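PDB 4YWE: putative aldehyde dehydrogenase from Burkholderia cenocepacia, which probably oxidises an aldehyde substrate with NAD or NADP as the electron acceptor, as other members of the aldehyde dehydrogenase family do, and binds calcium. Local coordinates for residues A115-F120 / G450-P455; A111-R116 / P160-G165; M79-R84 / E195-A200; D87-L92 / Q106-A111. One frame throughout, in Å; residues are numbered along the deposited sequence.

Contact 1: A115-F120 / G450-P455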
loop_
_atom_site.group_PDB
_atom_site.type_symbol
_atom_site.label_atom_id
_atom_site.label_comp_id
_atom_site.label_asym_id
_atom_site.label_seq_id
_atom_site.Cartn_x
_atom_site.Cartn_y
_atom_site.Cartn_z
ATOM N N ALA A 115 1.792 -7.657 -25.961
ATOM C CA ALA A 115 2.400 -8.760 -25.229
ATOM C C ALA A 115 2.894 -8.300 -23.861
ATOM O O ALA A 115 2.869 -9.061 -22.893
ATOM C CB ALA A 115 3.544 -9.361 -26.032
ATOM N N ARG A 116 3.339 -7.050 -23.786
ATOM C CA ARG A 116 3.856 -6.495 -22.542
ATOM C C ARG A 116 2.722 -6.274 -21.544
ATOM O O ARG A 116 2.887 -6.506 -20.346
ATOM C CB ARG A 116 4.610 -5.187 -22.810
ATOM C CG ARG A 116 5.125 -4.485 -21.560
ATOM C CD ARG A 116 5.931 -5.422 -20.665
ATOM N NE ARG A 116 6.342 -4.765 -19.427
ATOM C CZ ARG A 116 6.648 -5.404 -18.302
ATOM N NH1 ARG A 116 6.584 -6.727 -18.247
ATOM N NH2 ARG A 116 7.011 -4.718 -17.227
ATOM N N TYR A 117 1.571 -5.832 -22.044
ATOM C CA TYR A 117 0.387 -5.675 -21.203
ATOM C C TYR A 117 0.013 -6.989 -20.525
ATOM O O TYR A 117 -0.204 -7.035 -19.312
ATOM C CB TYR A 117 -0.799 -5.161 -22.021
ATOM C CG TYR A 117 -0.831 -3.659 -22.184
ATOM C CD1 TYR A 117 -0.877 -2.825 -21.075
ATOM C CD2 TYR A 117 -0.834 -3.076 -23.444
ATOM C CE1 TYR A 117 -0.910 -1.451 -21.216
ATOM C CE2 TYR A 117 -0.872 -1.703 -23.595
ATOM C CZ TYR A 117 -0.909 -0.897 -22.478
ATOM O OH TYR A 117 -0.944 0.470 -22.623
ATOM N N PHE A 118 -0.057 -8.055 -21.317
ATOM C CA PHE A 118 -0.439 -9.363 -20.802
ATOM C C PHE A 118 0.623 -9.918 -19.858
ATOM O O PHE A 118 0.298 -10.547 -18.854
ATOM C CB PHE A 118 -0.695 -10.336 -21.956
ATOM C CG PHE A 118 -1.943 -10.029 -22.737
ATOM C CD1 PHE A 118 -3.069 -9.538 -22.099
ATOM C CD2 PHE A 118 -1.985 -10.223 -24.107
ATOM C CE1 PHE A 118 -4.219 -9.251 -22.811
ATOM C CE2 PHE A 118 -3.134 -9.938 -24.826
ATOM C CZ PHE A 118 -4.252 -9.450 -24.177
ATOM N N GLU A 119 1.889 -9.671 -20.177
ATOM C CA GLU A 119 2.994 -10.106 -19.326
ATOM C C GLU A 119 2.954 -9.414 -17.966
ATOM O O GLU A 119 3.112 -10.054 -16.924
ATOM C CB GLU A 119 4.337 -9.829 -20.004
ATOM C CG GLU A 119 5.542 -10.240 -19.176
ATOM C CD GLU A 119 6.856 -9.806 -19.798
ATOM O OE1 GLU A 119 6.949 -8.644 -20.248
ATOM O OE2 GLU A 119 7.794 -10.629 -19.839
ATOM N N PHE A 120 2.744 -8.102 -17.989
ATOM C CA PHE A 120 2.720 -7.298 -16.773
ATOM C C PHE A 120 1.572 -7.712 -15.861
ATOM O O PHE A 120 1.769 -7.958 -14.672
ATOM C CB PHE A 120 2.612 -5.810 -17.121
ATOM C CG PHE A 120 2.567 -4.903 -15.921
ATOM C CD1 PHE A 120 3.734 -4.538 -15.266
ATOM C CD2 PHE A 120 1.362 -4.404 -15.457
ATOM C CE1 PHE A 120 3.696 -3.699 -14.167
ATOM C CE2 PHE A 120 1.317 -3.565 -14.358
ATOM C CZ PHE A 120 2.484 -3.213 -13.712
ATOM N N GLY A 450 6.319 1.270 -23.557
ATOM C CA GLY A 450 5.009 1.648 -24.058
ATOM C C GLY A 450 4.164 2.320 -22.996
ATOM O O GLY A 450 2.986 2.602 -23.210
ATOM N N GLY A 451 4.778 2.581 -21.846
ATOM C CA GLY A 451 4.073 3.175 -20.727
ATOM C C GLY A 451 3.044 2.228 -20.147
ATOM O O GLY A 451 2.008 2.654 -19.638
ATOM N N VAL A 452 3.333 0.934 -20.234
ATOM C CA VAL A 452 2.433 -0.097 -19.735
ATOM C C VAL A 452 2.277 0.024 -18.222
ATOM O O VAL A 452 1.183 -0.153 -17.681
ATOM C CB VAL A 452 2.935 -1.502 -20.136
ATOM C CG1 VAL A 452 2.214 -2.585 -19.348
ATOM C CG2 VAL A 452 2.764 -1.715 -21.633
ATOM N N GLU A 453 3.375 0.347 -17.545
ATOM C CA GLU A 453 3.378 0.457 -16.091
ATOM C C GLU A 453 2.864 1.812 -15.613
ATOM O O GLU A 453 2.633 2.008 -14.421
ATOM C CB GLU A 453 4.789 0.221 -15.543
ATOM C CG GLU A 453 5.416 -1.107 -15.943
ATOM C CD GLU A 453 6.187 -1.032 -17.249
ATOM O OE1 GLU A 453 5.826 -0.210 -18.116
ATOM O OE2 GLU A 453 7.161 -1.799 -17.406
ATOM N N LEU A 454 2.687 2.745 -16.543
ATOM C CA LEU A 454 2.319 4.113 -16.186
ATOM C C LEU A 454 0.814 4.335 -16.279
ATOM O O LEU A 454 0.250 4.300 -17.374
ATOM C CB LEU A 454 3.044 5.114 -17.088
ATOM C CG LEU A 454 4.536 4.870 -17.320
ATOM C CD1 LEU A 454 5.122 5.961 -18.201
ATOM C CD2 LEU A 454 5.284 4.781 -15.999
ATOM N N PRO A 455 0.160 4.567 -15.128
ATOM C CA PRO A 455 -1.282 4.837 -15.093
ATOM C C PRO A 455 -1.665 5.990 -16.016
ATOM O O PRO A 455 -1.062 7.063 -15.959
ATOM C CB PRO A 455 -1.534 5.189 -13.626
ATOM C CG PRO A 455 -0.463 4.451 -12.889
ATOM C CD PRO A 455 0.746 4.554 -13.776
HETATM O O HOH W 1 7.335 -2.398 -20.257
#

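Contact 2: A111-R116 / P160-G165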
loop_
_atom_site.group_PDB
_atom_site.type_symbol
_atom_site.label_atom_id
_atom_site.label_comp_id
_atom_site.label_asym_id
_atom_site.label_seq_id
_atom_site.Cartn_x
_atom_site.Cartn_y
_atom_site.Cartn_z
ATOM N N ALA A 111 2.074 -4.570 -31.256
ATOM C CA ALA A 111 1.967 -5.982 -30.908
ATOM C C ALA A 111 2.879 -6.321 -29.735
ATOM O O ALA A 111 2.518 -7.115 -28.867
ATOM C CB ALA A 111 2.300 -6.851 -32.110
ATOM N N ALA A 112 4.063 -5.717 -29.716
ATOM C CA ALA A 112 5.008 -5.921 -28.626
ATOM C C ALA A 112 4.451 -5.337 -27.333
ATOM O O ALA A 112 4.632 -5.904 -26.256
ATOM C CB ALA A 112 6.355 -5.296 -28.960
ATOM N N ALA A 113 3.774 -4.199 -27.453
ATOM C CA ALA A 113 3.130 -3.565 -26.310
ATOM C C ALA A 113 1.984 -4.432 -25.802
ATOM O O ALA A 113 1.776 -4.557 -24.594
ATOM C CB ALA A 113 2.626 -2.181 -26.684
ATOM N N LEU A 114 1.245 -5.024 -26.736
ATOM C CA LEU A 114 0.152 -5.930 -26.404
ATOM C C LEU A 114 0.651 -7.102 -25.565
ATOM O O LEU A 114 0.019 -7.490 -24.583
ATOM C CB LEU A 114 -0.520 -6.448 -27.678
ATOM C CG LEU A 114 -1.602 -7.511 -27.483
ATOM C CD1 LEU A 114 -2.731 -6.970 -26.625
ATOM C CD2 LEU A 114 -2.130 -7.990 -28.823
ATOM N N ALA A 115 1.792 -7.657 -25.961
ATOM C CA ALA A 115 2.400 -8.760 -25.229
ATOM C C ALA A 115 2.894 -8.300 -23.861
ATOM O O ALA A 115 2.869 -9.061 -22.893
ATOM C CB ALA A 115 3.544 -9.361 -26.032
ATOM N N ARG A 116 3.339 -7.050 -23.786
ATOM C CA ARG A 116 3.856 -6.495 -22.542
ATOM C C ARG A 116 2.722 -6.274 -21.544
ATOM O O ARG A 116 2.887 -6.506 -20.346
ATOM C CB ARG A 116 4.610 -5.187 -22.810
ATOM C CG ARG A 116 5.125 -4.485 -21.560
ATOM C CD ARG A 116 5.931 -5.422 -20.665
ATOM N NE ARG A 116 6.342 -4.765 -19.427
ATOM C CZ ARG A 116 6.648 -5.404 -18.302
ATOM N NH1 ARG A 116 6.584 -6.727 -18.247
ATOM N NH2 ARG A 116 7.011 -4.718 -17.227
ATOM N N PRO A 160 -5.976 -0.579 -31.850
ATOM C CA PRO A 160 -6.795 -1.750 -31.517
ATOM C C PRO A 160 -6.133 -2.695 -30.517
ATOM O O PRO A 160 -6.734 -2.999 -29.491
ATOM C CB PRO A 160 -6.981 -2.438 -32.871
ATOM C CG PRO A 160 -6.894 -1.329 -33.858
ATOM C CD PRO A 160 -5.848 -0.401 -33.308
ATOM N N MET A 161 -4.913 -3.140 -30.805
ATOM C CA MET A 161 -4.224 -4.091 -29.937
ATOM C C MET A 161 -3.799 -3.481 -28.604
ATOM O O MET A 161 -3.990 -4.089 -27.552
ATOM C CB MET A 161 -2.997 -4.668 -30.644
ATOM C CG MET A 161 -3.308 -5.753 -31.656
ATOM S SD MET A 161 -1.810 -6.534 -32.289
ATOM C CE MET A 161 -0.991 -5.131 -33.046
ATOM N N GLN A 162 -3.213 -2.289 -28.647
ATOM C CA GLN A 162 -2.679 -1.664 -27.439
ATOM C C GLN A 162 -3.769 -1.373 -26.414
ATOM O O GLN A 162 -3.606 -1.643 -25.226
ATOM C CB GLN A 162 -1.937 -0.373 -27.783
ATOM C CG GLN A 162 -0.584 -0.583 -28.436
ATOM C CD GLN A 162 0.479 0.324 -27.847
ATOM O OE1 GLN A 162 0.555 0.498 -26.631
ATOM N NE2 GLN A 162 1.300 0.914 -28.707
ATOM N N ILE A 163 -4.883 -0.824 -26.885
ATOM C CA ILE A 163 -5.981 -0.452 -26.005
ATOM C C ILE A 163 -6.738 -1.698 -25.544
ATOM O O ILE A 163 -7.216 -1.757 -24.410
ATOM C CB ILE A 163 -6.901 0.564 -26.700
ATOM C CG1 ILE A 163 -6.102 1.831 -27.014
ATOM C CG2 ILE A 163 -8.102 0.899 -25.829
ATOM C CD1 ILE A 163 -6.782 2.778 -27.958
ATOM N N PHE A 164 -6.828 -2.697 -26.417
ATOM C CA PHE A 164 -7.371 -3.997 -26.033
ATOM C C PHE A 164 -6.538 -4.578 -24.898
ATOM O O PHE A 164 -7.072 -5.089 -23.919
ATOM C CB PHE A 164 -7.390 -4.955 -27.227
ATOM C CG PHE A 164 -7.977 -6.308 -26.922
ATOM C CD1 PHE A 164 -7.175 -7.345 -26.473
ATOM C CD2 PHE A 164 -9.328 -6.547 -27.105
ATOM C CE1 PHE A 164 -7.713 -8.590 -26.199
ATOM C CE2 PHE A 164 -9.872 -7.789 -26.834
ATOM C CZ PHE A 164 -9.063 -8.812 -26.381
ATOM N N GLY A 165 -5.220 -4.479 -25.038
ATOM C CA GLY A 165 -4.299 -5.018 -24.056
ATOM C C GLY A 165 -4.389 -4.382 -22.683
ATOM O O GLY A 165 -4.326 -5.075 -21.670
#

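Contact 3: M79-R84 / E195-A200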
loop_
_atom_site.group_PDB
_atom_site.type_symbol
_atom_site.label_atom_id
_atom_site.label_comp_id
_atom_site.label_asym_id
_atom_site.label_seq_id
_atom_site.Cartn_x
_atom_site.Cartn_y
_atom_site.Cartn_z
ATOM N N MET A 79 -0.030 -15.043 -19.000
ATOM C CA MET A 79 1.382 -15.201 -19.325
ATOM C C MET A 79 1.555 -16.046 -20.583
ATOM O O MET A 79 2.366 -15.721 -21.448
ATOM C CB MET A 79 2.146 -15.832 -18.161
ATOM C CG MET A 79 3.651 -15.855 -18.372
ATOM S SD MET A 79 4.325 -14.205 -18.656
ATOM C CE MET A 79 4.382 -13.572 -16.982
ATOM N N ARG A 80 0.790 -17.129 -20.680
ATOM C CA ARG A 80 0.811 -17.964 -21.877
ATOM C C ARG A 80 0.350 -17.162 -23.087
ATOM O O ARG A 80 0.926 -17.266 -24.169
ATOM C CB ARG A 80 -0.066 -19.205 -21.699
ATOM C CG ARG A 80 0.588 -20.318 -20.895
ATOM C CD ARG A 80 -0.217 -21.607 -20.967
ATOM N NE ARG A 80 -1.488 -21.509 -20.254
ATOM C CZ ARG A 80 -1.648 -21.812 -18.970
ATOM N NH1 ARG A 80 -0.615 -22.233 -18.253
ATOM N NH2 ARG A 80 -2.840 -21.693 -18.400
ATOM N N LEU A 81 -0.688 -16.355 -22.890
ATOM C CA LEU A 81 -1.198 -15.481 -23.939
ATOM C C LEU A 81 -0.136 -14.473 -24.353
ATOM O O LEU A 81 0.019 -14.172 -25.538
ATOM C CB LEU A 81 -2.465 -14.761 -23.471
ATOM C CG LEU A 81 -3.055 -13.711 -24.413
ATOM C CD1 LEU A 81 -3.306 -14.302 -25.792
ATOM C CD2 LEU A 81 -4.337 -13.136 -23.832
ATOM N N SER A 82 0.596 -13.959 -23.368
ATOM C CA SER A 82 1.689 -13.027 -23.617
ATOM C C SER A 82 2.729 -13.635 -24.555
ATOM O O SER A 82 3.210 -12.973 -25.476
ATOM C CB SER A 82 2.348 -12.614 -22.301
ATOM O OG SER A 82 3.455 -11.763 -22.528
ATOM N N ALA A 83 3.066 -14.899 -24.318
ATOM C CA ALA A 83 4.050 -15.597 -25.139
ATOM C C ALA A 83 3.509 -15.863 -26.542
ATOM O O ALA A 83 4.245 -15.772 -27.523
ATOM C CB ALA A 83 4.468 -16.901 -24.475
ATOM N N ARG A 84 2.224 -16.192 -26.630
ATOM C CA ARG A 84 1.584 -16.441 -27.919
ATOM C C ARG A 84 1.598 -15.182 -28.779
ATOM O O ARG A 84 1.880 -15.242 -29.975
ATOM C CB ARG A 84 0.146 -16.932 -27.728
ATOM C CG ARG A 84 0.025 -18.314 -27.104
ATOM C CD ARG A 84 0.614 -19.395 -28.001
ATOM N NE ARG A 84 -0.075 -19.491 -29.285
ATOM C CZ ARG A 84 0.508 -19.293 -30.463
ATOM N NH1 ARG A 84 1.798 -18.992 -30.526
ATOM N NH2 ARG A 84 -0.199 -19.402 -31.581
ATOM N N GLU A 195 -8.322 -15.588 -30.571
ATOM C CA GLU A 195 -7.943 -16.964 -30.875
ATOM C C GLU A 195 -6.732 -17.381 -30.053
ATOM O O GLU A 195 -6.674 -18.499 -29.544
ATOM C CB GLU A 195 -7.644 -17.133 -32.365
ATOM C CG GLU A 195 -8.873 -17.190 -33.246
ATOM C CD GLU A 195 -8.546 -17.587 -34.672
ATOM O OE1 GLU A 195 -7.348 -17.753 -34.982
ATOM O OE2 GLU A 195 -9.486 -17.734 -35.480
ATOM N N LEU A 196 -5.768 -16.475 -29.935
ATOM C CA LEU A 196 -4.570 -16.725 -29.143
ATOM C C LEU A 196 -4.929 -16.949 -27.681
ATOM O O LEU A 196 -4.322 -17.777 -27.005
ATOM C CB LEU A 196 -3.584 -15.564 -29.279
ATOM C CG LEU A 196 -2.905 -15.432 -30.644
ATOM C CD1 LEU A 196 -1.947 -14.250 -30.665
ATOM C CD2 LEU A 196 -2.181 -16.718 -30.997
ATOM N N ALA A 197 -5.926 -16.209 -27.205
ATOM C CA ALA A 197 -6.410 -16.350 -25.837
ATOM C C ALA A 197 -6.994 -17.742 -25.617
ATOM O O ALA A 197 -6.748 -18.374 -24.589
ATOM C CB ALA A 197 -7.448 -15.279 -25.525
ATOM N N ALA A 198 -7.766 -18.215 -26.591
ATOM C CA ALA A 198 -8.337 -19.555 -26.532
ATOM C C ALA A 198 -7.230 -20.605 -26.522
ATOM O O ALA A 198 -7.301 -21.589 -25.786
ATOM C CB ALA A 198 -9.280 -19.783 -27.701
ATOM N N GLU A 199 -6.208 -20.385 -27.343
ATOM C CA GLU A 199 -5.046 -21.266 -27.380
ATOM C C GLU A 199 -4.308 -21.246 -26.044
ATOM O O GLU A 199 -3.820 -22.275 -25.577
ATOM C CB GLU A 199 -4.093 -20.859 -28.504
ATOM C CG GLU A 199 -4.674 -20.971 -29.901
ATOM C CD GLU A 199 -3.694 -20.525 -30.970
ATOM O OE1 GLU A 199 -2.544 -20.186 -30.617
ATOM O OE2 GLU A 199 -4.071 -20.514 -32.161
ATOM N N ALA A 200 -4.239 -20.065 -25.436
ATOM C CA ALA A 200 -3.515 -19.877 -24.182
ATOM C C ALA A 200 -4.190 -20.594 -23.017
ATOM O O ALA A 200 -3.565 -20.840 -21.987
ATOM C CB ALA A 200 -3.377 -18.395 -23.876
#

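Contact 4: D87-L92 / Q106-A111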
loop_
_atom_site.group_PDB
_atom_site.type_symbol
_atom_site.label_atom_id
_atom_site.label_comp_id
_atom_site.label_asym_id
_atom_site.label_seq_id
_atom_site.Cartn_x
_atom_site.Cartn_y
_atom_site.Cartn_z
ATOM N N ASP A 87 5.093 -14.455 -30.058
ATOM C CA ASP A 87 5.395 -15.325 -31.188
ATOM C C ASP A 87 4.625 -14.911 -32.439
ATOM O O ASP A 87 5.049 -15.200 -33.555
ATOM C CB ASP A 87 5.083 -16.783 -30.843
ATOM C CG ASP A 87 6.300 -17.539 -30.347
ATOM O OD1 ASP A 87 7.418 -17.243 -30.819
ATOM O OD2 ASP A 87 6.138 -18.430 -29.488
ATOM N N SER A 88 3.498 -14.234 -32.250
ATOM C CA SER A 88 2.640 -13.855 -33.368
ATOM C C SER A 88 2.745 -12.370 -33.701
ATOM O O SER A 88 1.818 -11.793 -34.269
ATOM C CB SER A 88 1.183 -14.212 -33.066
ATOM O OG SER A 88 1.037 -15.594 -32.791
ATOM N N ILE A 89 3.872 -11.757 -33.351
ATOM C CA ILE A 89 4.075 -10.328 -33.576
ATOM C C ILE A 89 4.007 -9.975 -35.061
ATOM O O ILE A 89 3.291 -9.051 -35.446
ATOM C CB ILE A 89 5.409 -9.855 -32.969
ATOM C CG1 ILE A 89 5.283 -9.730 -31.449
ATOM C CG2 ILE A 89 5.823 -8.516 -33.558
ATOM C CD1 ILE A 89 6.530 -9.199 -30.773
ATOM N N GLU A 90 4.747 -10.710 -35.886
ATOM C CA GLU A 90 4.786 -10.441 -37.322
ATOM C C GLU A 90 3.404 -10.581 -37.954
ATOM O O GLU A 90 3.006 -9.767 -38.785
ATOM C CB GLU A 90 5.779 -11.377 -38.015
ATOM C CG GLU A 90 7.227 -11.156 -37.604
ATOM C CD GLU A 90 7.703 -9.745 -37.885
ATOM O OE1 GLU A 90 8.344 -9.146 -36.995
ATOM O OE2 GLU A 90 7.440 -9.235 -38.994
ATOM N N GLU A 91 2.680 -11.619 -37.547
ATOM C CA GLU A 91 1.335 -11.876 -38.050
ATOM C C GLU A 91 0.356 -10.779 -37.635
ATOM O O GLU A 91 -0.415 -10.281 -38.455
ATOM C CB GLU A 91 0.842 -13.238 -37.553
ATOM C CG GLU A 91 -0.616 -13.537 -37.848
ATOM C CD GLU A 91 -1.056 -14.874 -37.280
ATOM O OE1 GLU A 91 -0.193 -15.608 -36.753
ATOM O OE2 GLU A 91 -2.261 -15.191 -37.358
ATOM N N LEU A 92 0.392 -10.406 -36.360
ATOM C CA LEU A 92 -0.508 -9.382 -35.839
ATOM C C LEU A 92 -0.169 -8.002 -36.392
ATOM O O LEU A 92 -1.061 -7.185 -36.621
ATOM C CB LEU A 92 -0.464 -9.359 -34.309
ATOM C CG LEU A 92 -1.077 -10.567 -33.598
ATOM C CD1 LEU A 92 -0.803 -10.508 -32.104
ATOM C CD2 LEU A 92 -2.572 -10.645 -33.867
ATOM N N GLN A 106 5.539 0.707 -36.560
ATOM C CA GLN A 106 4.619 1.068 -35.484
ATOM C C GLN A 106 3.668 -0.081 -35.161
ATOM O O GLN A 106 3.346 -0.328 -33.996
ATOM C CB GLN A 106 3.826 2.323 -35.857
ATOM C CG GLN A 106 4.691 3.552 -36.099
ATOM C CD GLN A 106 3.884 4.768 -36.517
ATOM O OE1 GLN A 106 2.720 4.915 -36.144
ATOM N NE2 GLN A 106 4.500 5.647 -37.297
ATOM N N ALA A 107 3.222 -0.782 -36.198
ATOM C CA ALA A 107 2.322 -1.918 -36.032
ATOM C C ALA A 107 2.999 -3.043 -35.258
ATOM O O ALA A 107 2.349 -3.775 -34.513
ATOM C CB ALA A 107 1.849 -2.419 -37.383
ATOM N N ARG A 108 4.309 -3.178 -35.440
ATOM C CA ARG A 108 5.085 -4.178 -34.718
ATOM C C ARG A 108 5.238 -3.780 -33.253
ATOM O O ARG A 108 5.182 -4.628 -32.359
ATOM C CB ARG A 108 6.460 -4.364 -35.367
ATOM C CG ARG A 108 7.361 -5.349 -34.639
ATOM C CD ARG A 108 8.670 -5.580 -35.382
ATOM N NE ARG A 108 8.477 -6.324 -36.625
ATOM C CZ ARG A 108 8.462 -5.771 -37.834
ATOM N NH1 ARG A 108 8.632 -4.464 -37.969
ATOM N NH2 ARG A 108 8.282 -6.528 -38.908
ATOM N N ALA A 109 5.424 -2.485 -33.016
ATOM C CA ALA A 109 5.574 -1.966 -31.663
ATOM C C ALA A 109 4.285 -2.150 -30.868
ATOM O O ALA A 109 4.319 -2.424 -29.666
ATOM C CB ALA A 109 5.975 -0.499 -31.698
ATOM N N ASP A 110 3.153 -1.998 -31.548
ATOM C CA ASP A 110 1.846 -2.180 -30.923
ATOM C C ASP A 110 1.663 -3.612 -30.432
ATOM O O ASP A 110 1.160 -3.840 -29.332
ATOM C CB ASP A 110 0.727 -1.816 -31.901
ATOM C CG ASP A 110 0.529 -0.320 -32.030
ATOM O OD1 ASP A 110 1.343 0.443 -31.469
ATOM O OD2 ASP A 110 -0.441 0.092 -32.700
ATOM N N ALA A 111 2.074 -4.570 -31.256
ATOM C CA ALA A 111 1.967 -5.982 -30.908
ATOM C C ALA A 111 2.879 -6.321 -29.735
ATOM O O ALA A 111 2.518 -7.115 -28.867
ATOM C CB ALA A 111 2.300 -6.851 -32.110
#

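Contact 1: A115-F120 / G450-P455
Val452 lays its CG2 methyl over one face of the Tyr117 ring, 3.7 Å from the ring centroid and 12° off the normal, a CH-pi contact almost directly above the centre. The other branch, CG1, lies anti to the backbone N; it packs on the same ring at CD1, and Val452 CG1 approaches Phe120 CB at 3.9 Å. One valine from the loop between strands 440-443 and 463-464 thus spans two aromatic side chains of helix 104-124, while Val452 CG2 also meets the aliphatic CG of Arg116 at 3.6 Å. Beside it, Glu453 CG touches Phe120 CE1 at 3.6 Å.

The carboxylate of Glu453 turns to Arg116. The Arg116 NH2 to Glu453 OE2 salt bridge is 2.9 Å long and nearly straight (178°); the oxygen lies in the guanidinium plane, but the nitrogen comes from above the carboxylate plane, the two planes being 65° apart. A water accepts from Arg116 NE at 2.7 Å and donates to the same OE2, closing a second route between the two groups. Arg116 NH1 reaches Glu119 OE1 at 2.8 Å, one turn along its own helix, and Phe120 CB lies over a face of the guanidinium.

In a neighbouring subunit Asp126 pairs with Arg116 NH2, and Arg76 of that subunit with Glu119. The Tyr117 side chain is about 9 Å from that of Glu256, the predicted active-site residue. Three carboxylates around one guanidinium should favour its charged form, and this network joins the loop, the helix and the subunit interface beside a buried apolar patch.

Contact 2: A111-R116 / P160-G165
Leu114 and Met161 cross at about a right angle between helices 104-124 and 160-174, and the two methyls of the leucine find different partners. Leu114 CD2 packs on the thioether, 3.8 Å from Met161 SD. Leu114 CD1 instead points at the backbone, 3.3 Å from Met161 O and 3.6 Å from Gly165 CA, with the rim of the Phe164 ring more distant. Gly165, having no side chain, lets this methyl lie against its CA. Leu114 CA and Gly165 CA, 5.1 Å apart, are the nearest CA pair of the two segments.

The methionine chain bends at its last torsion (chi3 -61°), which carries Met161 CE back to the start of the other segment, 3.6 Å from Ala111 N and 3.8 Å from Ala111 CB. Farther round the helix, Gln162 lays its amide against a methyl, Gln162 OE1 being 3.4 Å from Ala113 CB; its NE2 is hydrogen-bonded to Asp110. Val193 of helix 188-200 and Val85 of helix 71-87 also pack on Leu114.

The short helical segments run nearly parallel, their axes 8.2 Å apart and inclined by 10°. A leucine and a methionine packed against small residues join these two helices in the interior of the aldehyde dehydrogenase fold.

Contact 3: M79-R84 / E195-A200
Helices 71-87 and 188-200 form an oblique helix pair of the aldehyde dehydrogenase fold, an apolar seam flanked along one side by two arginine contacts, where Leu81 meets Leu196, Ala197 and Ala200. The short segments approach to 8.5 Å between axes, at 129° between their N-to-C directions. Leu81 lies over the second helix, with Leu81 CD1 3.7 Å from Leu196 CB and its CD2 against Ala197 CB. Ala200 packs its methyl down on the opposing backbone, with Ala200 CB 3.5 Å from Leu81 N.

The Ala200 carbonyl accepts from Arg80: Arg80 NE lies 2.8 Å from Ala200 O and comes in nearly along the C=O axis. The bend at chi3 (-69°) carries NE to that oxygen.

One turn further along helix 71-87, Arg84 grips Glu199 side-on. Arg84 NE and NH2 both donate to the single oxygen Glu199 OE1, at 2.9 and 2.7 Å; NH2 meets its syn lone pair, while NE approaches nearly in line with the C-O bond. The guanidinium and carboxylate planes are 6° apart. Leu196 CD2 sits over one face of this guanidinium, 3.4 Å from Arg84 NH2.

Well away from the annotated sites, the arrangement is that of an obliquely crossed helix pair, with a leucine-alanine inner side and arginine bonds on the more exposed one.

Contact 4: D87-L92 / Q106-A111
Glu90 and Arg108 are brought together by two bends: chi2 of -59° turns CD of the glutamate out of an extended chain, and chi3 of -70° does the same for NE of the arginine. They meet in a two-pronged, side-on salt bridge that links helices 89-100 and 104-124, a consecutive helix pair in the aldehyde dehydrogenase fold joined by a short loop. Arg108 NE reaches Glu90 OE1 at 2.8 Å and Arg108 NH2 reaches Glu90 OE2 at 2.8 Å, both bonds being fairly straight. Both carboxylate oxygens are approached on their syn sides; the carboxylate meets the edge of the guanidinium, and the two planes are nearly coplanar (23° apart).

Beside the bridge the contact becomes apolar. Ile89 crosses the arginine chain at about a right angle, placing Ile89 CG2 3.7 Å from Arg108 CG. The Ala111 methyl fits more loosely against this helix: Ala111 CB lies 4.2 Å from Ile89 CG2 and 4.3 Å from Leu92 CB. Met161 of helix 160-174 and Val193 of helix 188-200 pack on Leu92, which brings those two helices against the pair. The nearest backbone atom to the Ala111 methyl across the contact is the carbonyl oxygen of Ile89, with Ile89 O 4.1 Å from Ala111 CB.

From the N terminus, helix 71-87 supplies the first side of contact 3, whose loop closes far along the chain at helix 188-200. Nested within that loop, contact 4 closes a short one between helices 89-100 and 104-124; contact 2 then starts farther along helix 104-124 and closes on helix 160-174. Contacts 4 and 2 are therefore in series and share Ala111. Contact 1 opens on the same helix, overlapping contact 2 at Ala115 and Arg116, but its partner loop lies some 330 residues on, so it crosses contact 3. Helix 104-124 is the common member of contacts 1, 2 and 4, and Ser82 OG probably hydrogen-bonds Ala115 O, joining contact 3 to it.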